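Local atomic coordinates of uncharacterized protein (Pseudomonas aeruginosa, PDB entry 4O5P), a protein that is a type VI secretion effector of the Tle1 family that probably hydrolyses membrane phospholipids through an alpha/beta-hydrolase domain. Residues L20-S24 / K25-E29; P441-E444 / A445-V449. One frame throughout, in Å; residues are numbered along the deposited sequence.

Interaction 1: L20-S24 / K25-E29; sequences LTYDS and KKLSE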
loop_
_atom_site.group_PDB
_atom_site.type_symbol
_atom_site.label_atom_id
_atom_site.label_comp_id
_atom_site.label_asym_id
_atom_site.label_seq_id
_atom_site.Cartn_x
_atom_site.Cartn_y
_atom_site.Cartn_z
ATOM N N LEU A 20 -3.204 23.791 9.932
ATOM C CA LEU A 20 -3.480 23.398 11.317
ATOM C C LEU A 20 -3.938 24.547 12.243
ATOM O O LEU A 20 -4.266 24.325 13.415
ATOM C CB LEU A 20 -2.298 22.635 11.917
ATOM C CG LEU A 20 -2.420 21.117 11.717
ATOM C CD1 LEU A 20 -2.121 20.708 10.273
ATOM C CD2 LEU A 20 -1.541 20.349 12.680
ATOM N N THR A 21 -3.983 25.763 11.708
ATOM C CA THR A 21 -4.507 26.905 12.454
ATOM C C THR A 21 -6.016 26.750 12.622
ATOM O O THR A 21 -6.665 26.086 11.817
ATOM C CB THR A 21 -4.221 28.207 11.712
ATOM O OG1 THR A 21 -4.656 28.075 10.354
ATOM C CG2 THR A 21 -2.725 28.503 11.716
ATOM N N TYR A 22 -6.589 27.349 13.658
ATOM C CA TYR A 22 -8.021 27.165 13.873
ATOM C C TYR A 22 -8.768 28.363 14.424
ATOM O O TYR A 22 -8.186 29.248 15.043
ATOM C CB TYR A 22 -8.288 25.963 14.778
ATOM C CG TYR A 22 -7.547 25.986 16.089
ATOM C CD1 TYR A 22 -8.087 26.614 17.215
ATOM C CD2 TYR A 22 -6.317 25.358 16.211
ATOM C CE1 TYR A 22 -7.404 26.624 18.419
ATOM C CE2 TYR A 22 -5.635 25.354 17.412
ATOM C CZ TYR A 22 -6.176 25.988 18.507
ATOM O OH TYR A 22 -5.463 25.972 19.685
ATOM N N ASP A 23 -10.077 28.348 14.186
ATOM C CA ASP A 23 -11.011 29.350 14.677
ATOM C C ASP A 23 -11.935 28.650 15.670
ATOM O O ASP A 23 -12.131 27.440 15.573
ATOM C CB ASP A 23 -11.845 29.859 13.504
ATOM C CG ASP A 23 -11.925 31.354 13.459
ATOM O OD1 ASP A 23 -12.036 31.967 14.544
ATOM O OD2 ASP A 23 -11.875 31.921 12.344
ATOM N N SER A 24 -12.513 29.391 16.615
ATOM C CA SER A 24 -13.461 28.776 17.545
ATOM C C SER A 24 -14.689 28.295 16.773
ATOM O O SER A 24 -15.359 27.346 17.181
ATOM C CB SER A 24 -13.847 29.733 18.679
ATOM O OG SER A 24 -14.701 30.763 18.217
ATOM N N LYS A 25 -14.963 28.947 15.645
ATOM C CA LYS A 25 -16.009 28.497 14.734
ATOM C C LYS A 25 -15.612 27.175 14.068
ATOM O O LYS A 25 -16.430 26.262 13.969
ATOM C CB LYS A 25 -16.304 29.561 13.669
ATOM C CG LYS A 25 -17.396 29.161 12.679
ATOM C CD LYS A 25 -17.712 30.283 11.697
ATOM C CE LYS A 25 -18.964 29.968 10.892
ATOM N NZ LYS A 25 -20.190 29.920 11.740
ATOM N N LYS A 26 -14.366 27.079 13.609
ATOM C CA LYS A 26 -13.881 25.857 12.950
ATOM C C LYS A 26 -14.051 24.649 13.873
ATOM O O LYS A 26 -14.568 23.582 13.468
ATOM C CB LYS A 26 -12.405 26.007 12.535
ATOM C CG LYS A 26 -11.661 24.671 12.449
ATOM C CD LYS A 26 -10.184 24.818 12.092
ATOM C CE LYS A 26 -9.983 25.066 10.603
ATOM N NZ LYS A 26 -8.558 24.846 10.163
ATOM N N LEU A 27 -13.629 24.840 15.120
ATOM C CA LEU A 27 -13.681 23.789 16.124
ATOM C C LEU A 27 -15.138 23.478 16.433
ATOM O O LEU A 27 -15.529 22.297 16.560
ATOM C CB LEU A 27 -12.953 24.235 17.392
ATOM C CG LEU A 27 -11.554 24.852 17.262
ATOM C CD1 LEU A 27 -10.963 25.194 18.626
ATOM C CD2 LEU A 27 -10.620 23.919 16.510
ATOM N N SER A 28 -15.935 24.547 16.544
ATOM C CA SER A 28 -17.360 24.417 16.817
ATOM C C SER A 28 -17.997 23.515 15.777
ATOM O O SER A 28 -18.751 22.620 16.119
ATOM C CB SER A 28 -18.059 25.783 16.829
ATOM O OG SER A 28 -17.787 26.483 18.026
ATOM N N GLU A 29 -17.656 23.726 14.509
ATOM C CA GLU A 29 -18.269 22.969 13.421
ATOM C C GLU A 29 -17.830 21.515 13.373
ATOM O O GLU A 29 -18.636 20.619 13.059
ATOM C CB GLU A 29 -17.971 23.629 12.082
ATOM C CG GLU A 29 -18.587 24.999 11.941
ATOM C CD GLU A 29 -18.347 25.584 10.574
ATOM O OE1 GLU A 29 -18.142 24.796 9.627
ATOM O OE2 GLU A 29 -18.362 26.824 10.451
HETATM O O HOH W 1 -14.454 31.722 15.428
#
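Tyr22 and Leu27 meet where the loop after strand 7-10 turns into helix 24-34, and their apolar contact is the tight part of this surface helix start. Leu27 meets the tyrosine obliquely with both methyls: CD1 lies 3.5 Å from Tyr22 CD1, while CD2 reaches back to Tyr22 CB and CG. Tyr22 CG sits between its backbone N and carbonyl carbon (chi1 53°), which sets the CD1 side of the ring against Leu27, while the hydroxyl end leads away from the helix. The Lys26 chain passes beside the root of the tyrosine, CD 3.5 Å from Tyr22 CB. A bend at chi3 (-78°) then delivers its ammonium to the loop, where NZ donates to Thr21 O at 2.8 Å, almost in line with the carbonyl bond. Phe415 of helix 403-416 touches both Lys26 and Leu27, and Val423 and Pro424 lie against Tyr22.

The solvent side is looser. Asp23 stands at the N-cap position but makes no capping bond with its side chain; OD1 takes a weak bond from Ser24 N. A water does the bridging instead, donating a hydrogen bond to Asp23 OD1 at 2.6 Å, accepting from Lys25 N at 2.8 Å and also bonding Ser24 OG. Lys25 NZ and Glu29 OE2 form a long salt bridge, 3.8 Å apart.

Inside the turn, Leu27 N donates to Asp23 O with an N-H...O angle of 165°. Ser28 uses both its donors on Ser24 O: its N, and its OG at 2.7 Å, arrive from opposite faces of the carbonyl plane. The chemistry implies a helix start held by carbonyl acceptors, with an ammonium tying the loop back and a water serving the first-turn N-H that the Asp23 carboxylate does not reach directly.

Interaction 2: P441-E444 / A445-V449; sequences PKIE and AEFSV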
loop_
_atom_site.group_PDB
_atom_site.type_symbol
_atom_site.label_atom_id
_atom_site.label_comp_id
_atom_site.label_asym_id
_atom_site.label_seq_id
_atom_site.Cartn_x
_atom_site.Cartn_y
_atom_site.Cartn_z
ATOM N N PRO A 441 2.999 18.656 22.676
ATOM C CA PRO A 441 4.100 19.151 21.837
ATOM C C PRO A 441 4.639 18.164 20.789
ATOM O O PRO A 441 4.756 18.558 19.627
ATOM C CB PRO A 441 5.186 19.474 22.864
ATOM C CG PRO A 441 4.418 19.911 24.063
ATOM C CD PRO A 441 3.168 19.067 24.084
ATOM N N LYS A 442 4.956 16.931 21.191
ATOM C CA LYS A 442 5.520 15.924 20.291
ATOM C C LYS A 442 4.696 15.737 18.998
ATOM O O LYS A 442 5.234 15.725 17.864
ATOM C CB LYS A 442 5.627 14.584 21.035
ATOM C CG LYS A 442 6.516 13.564 20.321
ATOM C CD LYS A 442 6.273 12.123 20.774
ATOM C CE LYS A 442 7.201 11.151 20.027
ATOM N NZ LYS A 442 8.654 11.436 20.254
ATOM N N ILE A 443 3.387 15.599 19.189
ATOM C CA ILE A 443 2.451 15.331 18.106
ATOM C C ILE A 443 2.243 16.568 17.236
ATOM O O ILE A 443 2.146 16.472 16.004
ATOM C CB ILE A 443 1.099 14.834 18.656
ATOM C CG1 ILE A 443 1.308 13.671 19.629
ATOM C CG2 ILE A 443 0.153 14.449 17.517
ATOM C CD1 ILE A 443 2.208 12.557 19.098
ATOM N N GLU A 444 2.168 17.735 17.868
ATOM C CA GLU A 444 2.135 18.976 17.109
ATOM C C GLU A 444 3.391 19.107 16.232
ATOM O O GLU A 444 3.321 19.539 15.085
ATOM C CB GLU A 444 1.978 20.179 18.043
ATOM C CG GLU A 444 2.183 21.525 17.343
ATOM C CD GLU A 444 1.405 22.668 17.984
ATOM O OE1 GLU A 444 0.941 22.513 19.135
ATOM O OE2 GLU A 444 1.245 23.719 17.317
ATOM N N ALA A 445 4.538 18.699 16.760
ATOM C CA ALA A 445 5.774 18.811 15.994
ATOM C C ALA A 445 5.780 17.774 14.883
ATOM O O ALA A 445 6.517 17.914 13.903
ATOM C CB ALA A 445 6.991 18.644 16.891
ATOM N N GLU A 446 4.961 16.733 15.030
ATOM C CA GLU A 446 4.870 15.733 13.967
ATOM C C GLU A 446 4.174 16.267 12.717
ATOM O O GLU A 446 4.203 15.622 11.664
ATOM C CB GLU A 446 4.202 14.442 14.466
ATOM C CG GLU A 446 5.111 13.556 15.313
ATOM C CD GLU A 446 4.490 12.200 15.635
ATOM O OE1 GLU A 446 3.293 12.009 15.356
ATOM O OE2 GLU A 446 5.208 11.323 16.171
ATOM N N PHE A 447 3.556 17.440 12.834
ATOM C CA PHE A 447 2.805 18.040 11.735
ATOM C C PHE A 447 3.463 19.318 11.201
ATOM O O PHE A 447 2.856 20.033 10.400
ATOM C CB PHE A 447 1.368 18.353 12.178
ATOM C CG PHE A 447 0.456 17.146 12.228
ATOM C CD1 PHE A 447 0.551 16.223 13.262
ATOM C CD2 PHE A 447 -0.496 16.941 11.240
ATOM C CE1 PHE A 447 -0.285 15.116 13.302
ATOM C CE2 PHE A 447 -1.340 15.832 11.267
ATOM C CZ PHE A 447 -1.238 14.924 12.296
ATOM N N SER A 448 4.689 19.605 11.641
ATOM C CA SER A 448 5.387 20.839 11.239
ATOM C C SER A 448 5.689 20.930 9.739
ATOM O O SER A 448 6.144 19.960 9.125
ATOM C CB SER A 448 6.714 20.975 11.991
ATOM O OG SER A 448 6.518 21.328 13.339
ATOM N N VAL A 449 5.439 22.102 9.160
ATOM C CA VAL A 449 5.872 22.406 7.794
ATOM C C VAL A 449 6.654 23.713 7.806
ATOM O O VAL A 449 6.171 24.713 8.331
ATOM C CB VAL A 449 4.676 22.583 6.846
ATOM C CG1 VAL A 449 5.134 23.152 5.495
ATOM C CG2 VAL A 449 3.963 21.281 6.660
#
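This is a local helix-end contact at the surface: the short helix 441-445 runs out into a type I beta turn, Ala445 to Ser448, that leads toward helix 451-463. One four-residue helical bond is well formed, Ala445 N to Pro441 O at 2.9 Å. The next N-H, that of Glu446, is shared weakly between Lys442 O and Ile443 O, both at 3.0 Å. Phe447 N then reaches only three residues back, to Glu444 O at 3.1 Å, from well above the carbonyl plane.

Ile443 and Glu446 lie side by side and point the same way, with Ile443 CD1 3.9 Å from Glu446 OE1. That oxygen is bonded to His97 ND1, and His97 also packs on Ile443, so this side of the turn faces helix 91-97. The buried Phe447 touches Leu95 and Leu407, and meets the ring of Tyr411 with the planes at a steep angle. With CG anti to the carbonyl carbon (chi1 -77°), the phenyl ring turns its rim back to the helix, and Ile443 O lies in the ring plane at that edge, 3.2 Å from Phe447 CD1.

Interactions 1 and 2 are both surface contacts at helix ends, the first where helix 24-34 starts and the second where helix 441-445 stops. Their centres lie 18 Å apart, yet they touch: Leu20 CD2 packs 3.6 Å from Phe447 CB, and both residues rest against Tyr411 of helix 403-416, so one helix backs both. Every touching residue of 20-29 is at least partly exposed, and its polar groups are served by a lysine, a serine and a water. The 441-449 turn instead sinks one ring, Phe447, into the protein, and its outside bonds include those to His97, Arg94, Gln404 and Gln408, all side chains of the same chain.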